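Initiator protein NS1 (Human bocavirus, PDB 4KW3) probably initiates viral rolling-circle DNA replication by binding and unwinding the origin and nicking one DNA strand, this chain being its N-terminal origin-recognition and nickase domain. Local coordinates at residues Gln189-Asp192 / Asp196-Ala199; Glu31-Ala36 / Glu159-Asp164; Asn51-Pro54 / Glu58-Ile61; Leu89-His92 / Asn96-Pro99. All coordinates share one frame; numbering follows the deposited sequence.

Along the chain from the N terminus, contact 2 opens first, at helix 31-38, and closes only when helix 160-177 begins, with 122 residues between its segments. Contacts 3 and 4 both nest inside that long loop without crossing. Contact 3 closes a short turn leading into helix 60-69, and contact 4 folds the loop after helix 74-94 back onto the last turns of that helix, before strand 101-109; their centres are about 44 Å apart. Contact 1 comes after contact 2 has closed, at the tip of the hairpin of strands 185-191 and 197-198. Contacts 1 and 2 lie on opposite sides of the chain's centre, about 39 Å between centres.

Contact 1: Gln189-Asp192 / Asp196-Ala199; sequences QYRD and DLHA
Tyr190 and His198 face each other in the beta hairpin of strands 185-191 and 197-198, a surface element whose turn and second-strand start fall in the region that, as in related proteins, probably binds the origin. They form a hydrogen-bonded antiparallel pair: Tyr190 N gives to His198 O at 2.9 Å, and His198 N returns the bond to Tyr190 O. The next step of the hairpin, Arg191 with Leu197, is a non-hydrogen-bonded pair, and beyond it Asp192 N donates to Asp196 O at 3.2 Å. Polar ends near the turn are satisfied largely by the Asp192 carboxylate. Its OD1 accepts Asp196 N at 3.0 Å from above the carboxylate plane, and Gly195 N reaches the same oxygen weakly. The other oxygen, OD2, takes the imidazole NE2 of His198, the donor again lying well out of the carboxylate plane. Asp196 OD2 sits 3.9 Å from Asp192 OD2, so the two acids may raise the local negative potential, with Arg194 only a long, weak ion partner of Asp192. Arg191 sends NH1 to Gly195 O, while Leu197 CG lies over one face of its guanidinium. On the side of the hairpin that carries Tyr190 and His198, the tyrosine CG is wedged between backbone N and carbonyl carbon (chi1 71°), which brings one ring face over His198 CB, 3.8 Å from the centroid of the Tyr190 ring.

Contact 2: Glu31-Ala36 / Glu159-Asp164; sequences EWLLHA and EPEEAD
The carboxylate of Glu162 reaches across to Ala36, with OE2 3.3 Å from Ala36 CB. Its other oxygen, OE1, is approached on the anti side, 25° out of the carboxylate plane, by Glu159 N at 2.6 Å, and also takes a salt bridge from Arg156. The imidazole of His35, on the far side of helix 31-38 from this contact, has Glu31 O and Trp32 N over one face, while at its edge NE2 donates in the ring plane to the anti lone pair of Glu31 OE1. Between the helices the packing is apolar and rests on Leu33. Its CD2 meets Glu162 CG at 3.7 Å, and CD1 lies against Glu161 CB at the same distance, the two side chains crossing at about a right angle. The carboxylate of Glu161 goes to Lys30 instead. Glu159 is the N-cap residue of helix 160-177, and Glu162, three residues on, turns its carboxylate back to the N-H of Glu159, the acceptor half of a capping-box pattern. The short segments cross at -80°, their axes 9.9 Å apart. The start of helix 160-177 thus lies across helix 31-38, which also meets helix 43-49 through His35 and Ala36, and helix 74-94 through Glu31 and Leu34.

Contact 3: Asn51-Pro54 / Glu58-Ile61; sequences NCAP and EDII
Asp59 reaches back to the chain before it: OD2 accepts the backbone N of Ala53 at 3.0 Å, a nearly straight bond (164° at the hydrogen) made with the anti lone pair, the one directed away from OD1. Around that oxygen lie carbons of the same stretch. Cys52 CA is 3.5 Å from Asp59 OD2, and the CB atoms of Cys52 and Ala53 also flank this oxygen, so it rests against the backbone corner between the two residues. The carboxylate gets there because Asp59 CG stands opposite the backbone N (chi1 -175°), swung out toward residues 52-53. The rest of the group is held from the other side: OD1 accepts Arg62 N in the first turn of helix 60-69, so each carboxylate oxygen has a backbone N-H and rotation about the CB-CG bond is restrained. Arg62 ties the loop a second time, its NH1 bonding Ala53 O. Further out, the Cys52 side chain packs on Leu65 and Arg62 of that helix and on Val227 of helix 225-228, which Pro54 also touches. In this surface turn Asp59 serves as the N-cap of helix 60-69, taking up an N-H at the helix start with one oxygen and closing the preceding loop with the other.

Contact 4: Leu89-His92 / Asn96-Pro99; sequences LMSH and NMFP
Ser91 and Asn96 join the last turns of helix 74-94 to the loop that follows it, where an Asx turn starts at Asn96. The serine hydroxyl points to the loop: chi1 of -168° turns OG away from Ser91 N, and it donates to Asn96 O at 2.8 Å, coming from above the carbonyl plane. Alongside, the two backbones meet directly, Asn96 N giving to Ser91 O at 3.2 Å with the donor in the carbonyl plane. Ser91 therefore grips both the N and the O of Asn96, one through its carbonyl and one through its side chain, which ties the loop back to the last turns of the helix. Pro99 closes the apolar side of the contact. Its ring is turned to the helix, with CG 3.8 Å from Ser91 N and CB 4.0 Å from Met90 CB. Of the Met90 side chain CB makes the touch, for the chain bends at chi2 and chi3 and carries the sulfur elsewhere. Met97 comes nearest through its CA, 3.8 Å from Ser91 OG. Away from the loop, Leu89 and His92 lean on helix 134-149, so the end of helix 74-94 is held between that helix and the turn leading to strand 101-109. Within the loop, the Asn96 side chain turns forward along the chain, and OD1 accepts Phe98 N at 2.8 Å from above the amide carbonyl plane.

Contact 1: Gln189-Asp192 / Asp196-Ala199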
# COMPACT_ATOMS: atom_id res chain seq x y z
N GLN A 189 -2.77 7.77 -15.60
CA GLN A 189 -3.07 7.86 -17.01
C GLN A 189 -1.78 8.00 -17.81
O GLN A 189 -0.75 8.39 -17.27
CB GLN A 189 -4.00 9.05 -17.24
CG GLN A 189 -5.37 8.83 -16.59
CD GLN A 189 -6.40 9.87 -16.96
OE1 GLN A 189 -7.30 9.61 -17.76
NE2 GLN A 189 -6.28 11.06 -16.38
N TYR A 190 -1.82 7.62 -19.09
CA TYR A 190 -0.71 7.83 -20.01
C TYR A 190 -1.17 8.38 -21.36
O TYR A 190 -2.36 8.41 -21.65
CB TYR A 190 0.08 6.55 -20.23
CG TYR A 190 -0.65 5.52 -21.04
CD1 TYR A 190 -1.58 4.67 -20.45
CD2 TYR A 190 -0.41 5.38 -22.40
CE1 TYR A 190 -2.25 3.71 -21.19
CE2 TYR A 190 -1.07 4.43 -23.16
CZ TYR A 190 -1.99 3.59 -22.55
OH TYR A 190 -2.66 2.64 -23.28
N ARG A 191 -0.21 8.83 -22.16
CA ARG A 191 -0.46 9.21 -23.56
C ARG A 191 0.08 8.18 -24.57
O ARG A 191 1.12 7.56 -24.34
CB ARG A 191 0.12 10.58 -23.89
CG ARG A 191 -0.34 11.63 -22.94
CD ARG A 191 -1.25 12.60 -23.64
NE ARG A 191 -1.69 13.65 -22.74
CZ ARG A 191 -2.62 14.54 -23.04
NH1 ARG A 191 -3.21 14.50 -24.24
NH2 ARG A 191 -2.97 15.47 -22.17
N ASP A 192 -0.68 7.92 -25.64
CA ASP A 192 -0.10 7.21 -26.78
C ASP A 192 0.68 8.24 -27.62
O ASP A 192 0.78 9.42 -27.25
CB ASP A 192 -1.13 6.44 -27.61
CG ASP A 192 -2.24 7.33 -28.22
OD1 ASP A 192 -2.14 8.59 -28.29
OD2 ASP A 192 -3.24 6.73 -28.69
N ASP A 196 -3.23 11.10 -27.17
CA ASP A 196 -4.51 10.80 -26.54
C ASP A 196 -4.29 10.24 -25.12
O ASP A 196 -3.33 9.50 -24.89
CB ASP A 196 -5.27 9.76 -27.39
CG ASP A 196 -5.71 10.32 -28.75
OD1 ASP A 196 -6.09 11.52 -28.82
OD2 ASP A 196 -5.69 9.54 -29.75
N LEU A 197 -5.20 10.56 -24.18
CA LEU A 197 -5.15 9.97 -22.83
C LEU A 197 -5.81 8.61 -22.69
O LEU A 197 -6.87 8.36 -23.25
CB LEU A 197 -5.82 10.85 -21.79
CG LEU A 197 -4.94 11.75 -20.96
CD1 LEU A 197 -5.78 12.28 -19.81
CD2 LEU A 197 -3.77 10.94 -20.45
N HIS A 198 -5.15 7.74 -21.95
CA HIS A 198 -5.69 6.43 -21.61
C HIS A 198 -5.53 6.15 -20.12
O HIS A 198 -4.50 6.47 -19.53
CB HIS A 198 -4.97 5.37 -22.42
CG HIS A 198 -5.01 5.64 -23.89
ND1 HIS A 198 -6.03 5.19 -24.70
CD2 HIS A 198 -4.18 6.36 -24.68
CE1 HIS A 198 -5.81 5.60 -25.93
NE2 HIS A 198 -4.70 6.32 -25.95
N ALA A 199 -6.55 5.56 -19.50
CA ALA A 199 -6.52 5.33 -18.06
C ALA A 199 -6.32 3.86 -17.81
O ALA A 199 -6.05 3.45 -16.69
CB ALA A 199 -7.80 5.81 -17.39

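Contact 2: Glu31-Ala36 / Glu159-Asp164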
# COMPACT_ATOMS: atom_id res chain seq x y z
N GLU A 31 5.03 10.17 13.11
CA GLU A 31 4.67 8.82 12.66
C GLU A 31 4.18 7.88 13.77
O GLU A 31 3.36 6.97 13.53
CB GLU A 31 5.83 8.20 11.86
CG GLU A 31 5.52 6.86 11.22
CD GLU A 31 6.77 6.14 10.73
OE1 GLU A 31 7.23 5.22 11.45
OE2 GLU A 31 7.32 6.53 9.67
N TRP A 32 4.69 8.08 14.99
CA TRP A 32 4.29 7.25 16.14
C TRP A 32 2.77 7.28 16.38
O TRP A 32 2.19 6.30 16.84
CB TRP A 32 5.05 7.64 17.41
CG TRP A 32 4.76 9.03 17.82
CD1 TRP A 32 3.71 9.46 18.61
CD2 TRP A 32 5.49 10.20 17.46
NE1 TRP A 32 3.77 10.82 18.75
CE2 TRP A 32 4.85 11.31 18.06
CE3 TRP A 32 6.64 10.42 16.68
CZ2 TRP A 32 5.31 12.62 17.91
CZ3 TRP A 32 7.10 11.72 16.53
CH2 TRP A 32 6.43 12.81 17.15
N LEU A 33 2.12 8.41 16.06
CA LEU A 33 0.66 8.47 16.07
C LEU A 33 0.05 7.40 15.15
O LEU A 33 -0.94 6.74 15.52
CB LEU A 33 0.18 9.86 15.64
CG LEU A 33 0.66 11.07 16.45
CD1 LEU A 33 0.17 12.36 15.80
CD2 LEU A 33 0.20 10.98 17.89
N LEU A 34 0.64 7.21 13.96
CA LEU A 34 0.11 6.20 13.05
C LEU A 34 0.39 4.80 13.58
O LEU A 34 -0.43 3.90 13.39
CB LEU A 34 0.62 6.35 11.60
CG LEU A 34 0.17 7.61 10.87
CD1 LEU A 34 0.59 7.58 9.41
CD2 LEU A 34 -1.33 7.86 11.00
N HIS A 35 1.53 4.64 14.26
CA HIS A 35 1.86 3.34 14.86
C HIS A 35 0.72 2.91 15.76
O HIS A 35 0.31 1.75 15.73
CB HIS A 35 3.16 3.38 15.69
CG HIS A 35 4.39 3.76 14.92
ND1 HIS A 35 5.54 4.20 15.53
CD2 HIS A 35 4.64 3.77 13.59
CE1 HIS A 35 6.44 4.48 14.61
NE2 HIS A 35 5.92 4.22 13.42
N ALA A 36 0.19 3.86 16.54
CA ALA A 36 -0.84 3.56 17.52
C ALA A 36 -2.22 3.39 16.87
O ALA A 36 -2.94 2.42 17.17
CB ALA A 36 -0.88 4.66 18.58
N GLU A 159 -5.31 10.00 22.31
CA GLU A 159 -4.57 11.18 22.74
C GLU A 159 -5.00 12.29 21.79
O GLU A 159 -5.53 12.01 20.71
CB GLU A 159 -3.07 10.92 22.64
CG GLU A 159 -2.57 9.90 23.63
CD GLU A 159 -2.79 10.35 25.07
OE1 GLU A 159 -2.30 11.44 25.44
OE2 GLU A 159 -3.47 9.61 25.82
N PRO A 160 -4.79 13.55 22.20
CA PRO A 160 -5.31 14.67 21.39
C PRO A 160 -4.85 14.68 19.94
O PRO A 160 -5.69 14.80 19.05
CB PRO A 160 -4.77 15.91 22.13
CG PRO A 160 -4.64 15.46 23.52
CD PRO A 160 -4.24 14.01 23.49
N GLU A 161 -3.55 14.54 19.69
CA GLU A 161 -3.05 14.48 18.32
C GLU A 161 -3.60 13.31 17.52
O GLU A 161 -3.84 13.43 16.32
CB GLU A 161 -1.53 14.46 18.31
CG GLU A 161 -0.93 15.83 18.22
CD GLU A 161 0.49 15.86 18.70
OE1 GLU A 161 0.79 15.15 19.69
OE2 GLU A 161 1.31 16.58 18.10
N GLU A 162 -3.79 12.17 18.19
CA GLU A 162 -4.39 11.00 17.55
C GLU A 162 -5.82 11.31 17.13
O GLU A 162 -6.27 10.89 16.06
CB GLU A 162 -4.36 9.79 18.49
CG GLU A 162 -2.98 9.40 18.98
CD GLU A 162 -3.04 8.28 20.02
OE1 GLU A 162 -3.98 8.28 20.85
OE2 GLU A 162 -2.16 7.39 20.00
N ALA A 163 -6.54 12.04 17.97
CA ALA A 163 -7.92 12.41 17.69
C ALA A 163 -8.00 13.42 16.53
O ALA A 163 -8.96 13.43 15.76
CB ALA A 163 -8.57 12.98 18.94
N ASP A 164 -6.98 14.26 16.41
CA ASP A 164 -6.89 15.20 15.30
C ASP A 164 -6.84 14.48 13.94
O ASP A 164 -7.57 14.82 13.01
CB ASP A 164 -5.66 16.08 15.48
CG ASP A 164 -5.42 16.97 14.29
OD1 ASP A 164 -6.20 17.93 14.09
OD2 ASP A 164 -4.43 16.72 13.56

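Contact 3: Asn51-Pro54 / Glu58-Ile61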
# COMPACT_ATOMS: atom_id res chain seq x y z
N ASN A 51 17.25 1.74 16.67
CA ASN A 51 18.60 1.54 17.19
C ASN A 51 19.33 0.38 16.52
O ASN A 51 20.40 -0.02 16.97
CB ASN A 51 18.55 1.31 18.70
CG ASN A 51 17.71 2.33 19.43
OD1 ASN A 51 17.81 3.53 19.16
ND2 ASN A 51 16.88 1.86 20.35
N CYS A 52 18.74 -0.16 15.46
CA CYS A 52 19.29 -1.34 14.83
C CYS A 52 20.37 -1.03 13.80
O CYS A 52 20.31 -0.03 13.10
CB CYS A 52 18.17 -2.13 14.15
SG CYS A 52 17.04 -2.99 15.26
N ALA A 53 21.35 -1.93 13.71
CA ALA A 53 22.42 -1.85 12.73
C ALA A 53 21.93 -2.35 11.38
O ALA A 53 21.17 -3.33 11.33
CB ALA A 53 23.64 -2.68 13.19
N PRO A 54 22.29 -1.65 10.30
CA PRO A 54 21.99 -2.07 8.92
C PRO A 54 22.73 -3.34 8.55
O PRO A 54 23.78 -3.63 9.14
CB PRO A 54 22.54 -0.92 8.09
CG PRO A 54 23.70 -0.42 8.90
CD PRO A 54 23.23 -0.52 10.33
N GLU A 58 25.89 -8.03 11.90
CA GLU A 58 25.12 -8.96 12.72
C GLU A 58 24.26 -8.15 13.67
O GLU A 58 24.77 -7.26 14.33
CB GLU A 58 26.08 -9.80 13.56
CG GLU A 58 25.48 -11.01 14.23
CD GLU A 58 26.32 -11.55 15.38
OE1 GLU A 58 27.26 -10.85 15.86
OE2 GLU A 58 26.07 -12.70 15.77
N ASP A 59 22.97 -8.47 13.76
CA ASP A 59 22.12 -7.82 14.75
C ASP A 59 20.90 -8.72 14.96
O ASP A 59 19.97 -8.73 14.16
CB ASP A 59 21.72 -6.42 14.31
CG ASP A 59 20.92 -5.68 15.36
OD1 ASP A 59 20.30 -6.34 16.23
OD2 ASP A 59 20.90 -4.42 15.32
N ILE A 60 20.94 -9.51 16.04
CA ILE A 60 19.93 -10.52 16.31
C ILE A 60 18.63 -9.89 16.77
O ILE A 60 17.54 -10.34 16.40
CB ILE A 60 20.40 -11.51 17.39
CG1 ILE A 60 21.80 -12.03 17.06
CG2 ILE A 60 19.41 -12.66 17.52
CD1 ILE A 60 22.89 -11.23 17.73
N ILE A 61 18.75 -8.81 17.55
CA ILE A 61 17.60 -8.05 18.00
C ILE A 61 16.82 -7.56 16.79
O ILE A 61 15.60 -7.75 16.71
CB ILE A 61 18.01 -6.87 18.88
CG1 ILE A 61 18.51 -7.37 20.24
CG2 ILE A 61 16.85 -5.92 19.10
CD1 ILE A 61 19.03 -6.27 21.15

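Contact 4: Leu89-His92 / Asn96-Pro99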
# COMPACT_ATOMS: atom_id res chain seq x y z
N LEU A 89 -14.98 -2.26 -3.23
CA LEU A 89 -15.24 -1.51 -4.47
C LEU A 89 -15.71 -2.42 -5.59
O LEU A 89 -16.77 -2.16 -6.18
CB LEU A 89 -14.00 -0.76 -4.94
CG LEU A 89 -14.18 -0.08 -6.31
CD1 LEU A 89 -15.06 1.15 -6.26
CD2 LEU A 89 -12.82 0.30 -6.89
N MET A 90 -14.96 -3.49 -5.86
CA MET A 90 -15.32 -4.41 -6.94
C MET A 90 -16.64 -5.11 -6.64
O MET A 90 -17.43 -5.40 -7.53
CB MET A 90 -14.21 -5.44 -7.18
CG MET A 90 -12.98 -4.81 -7.76
SD MET A 90 -13.39 -3.80 -9.20
CE MET A 90 -13.53 -5.04 -10.48
N SER A 91 -16.85 -5.37 -5.36
CA SER A 91 -18.10 -5.93 -4.89
C SER A 91 -19.30 -5.07 -5.30
O SER A 91 -20.30 -5.58 -5.81
CB SER A 91 -18.03 -6.06 -3.37
OG SER A 91 -19.08 -6.85 -2.88
N HIS A 92 -19.18 -3.75 -5.11
CA HIS A 92 -20.21 -2.82 -5.55
C HIS A 92 -20.34 -2.82 -7.08
O HIS A 92 -21.44 -2.93 -7.61
CB HIS A 92 -19.95 -1.39 -5.04
CG HIS A 92 -20.14 -1.21 -3.57
ND1 HIS A 92 -20.13 -2.26 -2.67
CD2 HIS A 92 -20.36 -0.09 -2.83
CE1 HIS A 92 -20.32 -1.79 -1.45
NE2 HIS A 92 -20.47 -0.48 -1.52
N ASN A 96 -22.08 -8.19 -6.34
CA ASN A 96 -21.77 -9.56 -6.01
C ASN A 96 -20.88 -9.54 -4.77
O ASN A 96 -19.90 -8.80 -4.74
CB ASN A 96 -21.03 -10.20 -7.18
CG ASN A 96 -20.79 -11.68 -6.98
OD1 ASN A 96 -20.78 -12.19 -5.86
ND2 ASN A 96 -20.55 -12.38 -8.08
N MET A 97 -21.20 -10.36 -3.77
CA MET A 97 -20.43 -10.37 -2.52
C MET A 97 -19.08 -11.02 -2.71
O MET A 97 -18.15 -10.80 -1.92
CB MET A 97 -21.19 -11.06 -1.38
CG MET A 97 -22.45 -10.33 -0.90
SD MET A 97 -22.22 -8.57 -0.54
CE MET A 97 -20.85 -8.59 0.61
N PHE A 98 -18.94 -11.82 -3.76
CA PHE A 98 -17.67 -12.47 -4.01
C PHE A 98 -17.21 -12.19 -5.42
O PHE A 98 -17.32 -13.05 -6.29
CB PHE A 98 -17.79 -13.97 -3.73
CG PHE A 98 -18.26 -14.28 -2.34
CD1 PHE A 98 -17.36 -14.30 -1.29
CD2 PHE A 98 -19.60 -14.53 -2.08
CE1 PHE A 98 -17.79 -14.57 0.00
CE2 PHE A 98 -20.04 -14.79 -0.79
CZ PHE A 98 -19.12 -14.81 0.25
N PRO A 99 -16.67 -10.98 -5.64
CA PRO A 99 -16.32 -10.45 -6.96
C PRO A 99 -15.18 -11.20 -7.63
O PRO A 99 -14.29 -11.68 -6.94
CB PRO A 99 -15.90 -9.00 -6.68
CG PRO A 99 -15.59 -8.96 -5.23
CD PRO A 99 -16.44 -9.99 -4.57